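PDB 1ZL9: probable glutathione S-transferase 5 from Caenorhabditis elegans, which catalyses the conjugation of reduced glutathione to a wide range of hydrophobic electrophiles and may help detoxify reactive oxygen species produced during bacterial infection. Local coordinates for residues A[16-21]-A[160-164]. Numbering follows the deposited sequence.
Sequences EVSRQI and LAIAQ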
loop_
_atom_site.group_PDB
_atom_site.type_symbol
_atom_site.label_atom_id
_atom_site.label_comp_id
_atom_site.label_asym_id
_atom_site.label_seq_id
_atom_site.Cartn_x
_atom_site.Cartn_y
_atom_site.Cartn_z
ATOM N N GLU A 16 -5.693 -13.440 -5.961
ATOM C CA GLU A 16 -6.828 -14.170 -5.487
ATOM C C GLU A 16 -7.905 -13.268 -4.956
ATOM O O GLU A 16 -9.104 -13.494 -5.187
ATOM C CB GLU A 16 -6.414 -15.213 -4.451
ATOM C CG GLU A 16 -7.575 -16.051 -3.930
ATOM C CD GLU A 16 -8.164 -16.986 -4.990
ATOM O OE1 GLU A 16 -7.626 -17.038 -6.116
ATOM O OE2 GLU A 16 -9.117 -17.732 -4.658
ATOM N N VAL A 17 -7.545 -12.215 -4.249
ATOM C CA VAL A 17 -8.601 -11.381 -3.676
ATOM C C VAL A 17 -9.523 -10.727 -4.737
ATOM O O VAL A 17 -10.758 -10.622 -4.540
ATOM C CB VAL A 17 -8.071 -10.376 -2.656
ATOM C CG1 VAL A 17 -7.220 -9.306 -3.272
ATOM C CG2 VAL A 17 -9.234 -9.714 -1.883
ATOM N N SER A 18 -8.911 -10.317 -5.845
ATOM C CA SER A 18 -9.643 -9.766 -6.973
ATOM C C SER A 18 -10.558 -10.808 -7.558
ATOM O O SER A 18 -11.697 -10.529 -7.891
ATOM C CB SER A 18 -8.649 -9.165 -7.978
ATOM O OG SER A 18 -8.074 -8.019 -7.392
ATOM N N ARG A 19 -10.084 -12.044 -7.686
ATOM C CA ARG A 19 -10.936 -13.106 -8.191
ATOM C C ARG A 19 -12.150 -13.305 -7.265
ATOM O O ARG A 19 -13.257 -13.571 -7.718
ATOM C CB ARG A 19 -10.161 -14.426 -8.267
ATOM C CG ARG A 19 -8.896 -14.400 -9.110
ATOM C CD ARG A 19 -8.457 -15.810 -9.440
ATOM N NE ARG A 19 -7.230 -15.876 -10.201
ATOM C CZ ARG A 19 -6.036 -16.087 -9.699
ATOM N NH1 ARG A 19 -5.869 -16.305 -8.411
ATOM N NH2 ARG A 19 -4.994 -16.140 -10.510
ATOM N N GLN A 20 -11.930 -13.165 -5.975
ATOM C CA GLN A 20 -13.002 -13.372 -4.988
ATOM C C GLN A 20 -13.996 -12.211 -4.966
ATOM O O GLN A 20 -15.176 -12.406 -4.756
ATOM C CB GLN A 20 -12.437 -13.660 -3.616
ATOM C CG GLN A 20 -11.759 -15.069 -3.575
ATOM C CD GLN A 20 -11.411 -15.565 -2.183
ATOM O OE1 GLN A 20 -11.936 -15.069 -1.201
ATOM N NE2 GLN A 20 -10.591 -16.614 -2.114
ATOM N N ILE A 21 -13.502 -11.004 -5.209
ATOM C CA ILE A 21 -14.384 -9.860 -5.379
ATOM C C ILE A 21 -15.287 -10.083 -6.566
ATOM O O ILE A 21 -16.510 -9.909 -6.488
ATOM C CB ILE A 21 -13.571 -8.552 -5.550
ATOM C CG1 ILE A 21 -12.900 -8.178 -4.243
ATOM C CG2 ILE A 21 -14.399 -7.445 -6.146
ATOM C CD1 ILE A 21 -11.806 -7.075 -4.360
ATOM N N LEU A 160 -12.032 -10.859 2.775
ATOM C CA LEU A 160 -11.721 -11.893 1.803
ATOM C C LEU A 160 -10.244 -12.237 1.841
ATOM O O LEU A 160 -9.891 -13.432 1.815
ATOM C CB LEU A 160 -12.117 -11.475 0.356
ATOM C CG LEU A 160 -13.623 -11.313 0.176
ATOM C CD1 LEU A 160 -13.957 -10.639 -1.132
ATOM C CD2 LEU A 160 -14.425 -12.567 0.194
ATOM N N ALA A 161 -9.406 -11.217 1.844
ATOM C CA ALA A 161 -7.954 -11.426 1.818
ATOM C C ALA A 161 -7.475 -12.111 3.107
ATOM O O ALA A 161 -6.705 -13.102 3.060
ATOM C CB ALA A 161 -7.156 -10.120 1.534
ATOM N N ILE A 162 -7.965 -11.649 4.243
ATOM C CA ILE A 162 -7.478 -12.197 5.494
ATOM C C ILE A 162 -8.009 -13.620 5.693
ATOM O O ILE A 162 -7.303 -14.500 6.138
ATOM C CB ILE A 162 -7.892 -11.258 6.676
ATOM C CG1 ILE A 162 -7.132 -9.891 6.617
ATOM C CG2 ILE A 162 -7.694 -11.919 7.979
ATOM C CD1 ILE A 162 -5.622 -9.990 6.586
ATOM N N ALA A 163 -9.289 -13.847 5.418
ATOM C CA ALA A 163 -9.823 -15.201 5.491
ATOM C C ALA A 163 -9.102 -16.181 4.609
ATOM O O ALA A 163 -8.845 -17.303 5.016
ATOM C CB ALA A 163 -11.312 -15.260 5.158
ATOM N N GLN A 164 -8.689 -15.753 3.431
ATOM C CA GLN A 164 -7.990 -16.668 2.527
ATOM C C GLN A 164 -6.554 -16.980 3.056
ATOM O O GLN A 164 -6.076 -18.113 2.999
ATOM C CB GLN A 164 -7.899 -16.039 1.135
ATOM C CG GLN A 164 -7.266 -17.006 0.102
ATOM C CD GLN A 164 -7.925 -18.376 0.035
ATOM O OE1 GLN A 164 -7.322 -19.421 0.408
ATOM N NE2 GLN A 164 -9.156 -18.393 -0.397
HETATM O O HOH W 1 -11.761 -15.588 1.402
#
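Gln-20 and Leu-160 lie alongside each other, their side chains running in opposite directions, so that the amide oxygen lies beside one leucine methyl: Gln-20 OE1 is 3.8 Å from Leu-160 CD2. The other methyl, Leu-160 CD1, turns to Ile-21 and lies 4.1 Å from its CG1. Val-17 closes the apolar side of the contact through one branch. With chi1 at 68°, CG1 lies between the backbone N and the carbonyl carbon, which leaves Val-17 CG2 anti to that N, 4.0 Å from Ala-161 CB and also touching Leu-160 CB.

The amide of Gln-20 is held from both ends. Gln-20 NE2 donates to Glu-16 OE2 at 3.1 Å, nearly straight (N-H...O 174°) and on the anti side of the carboxylate. A water lies 2.7 Å from Gln-20 OE1 and 2.9 Å from Leu-160 O, and bridges the two helices. Gln-164 comes in at about a right angle to Gln-20, and the aliphatic part of its chain approaches Glu-16 (CG to CG 4.2 Å). The Glu-16 carboxylate also forms a salt bridge through OE1 to Arg-19, while OE2 meets Trp-198 and Arg-202, so this buried charge is probably well compensated.

The segment axes approach to 9.6 Å at 120°, joining helix 16-25 of the thioredoxin-like N-terminal domain to helix 157-171 of the all-helical C-terminal domain. Helix 66-76 packs against Val-17 and Ile-21, helix 180-191 against Leu-160 and Gln-164, and helix 193-201 against Gln-20 and Leu-160, while Arg-19 reaches back to strand 30-34 through a salt bridge with Asp-31.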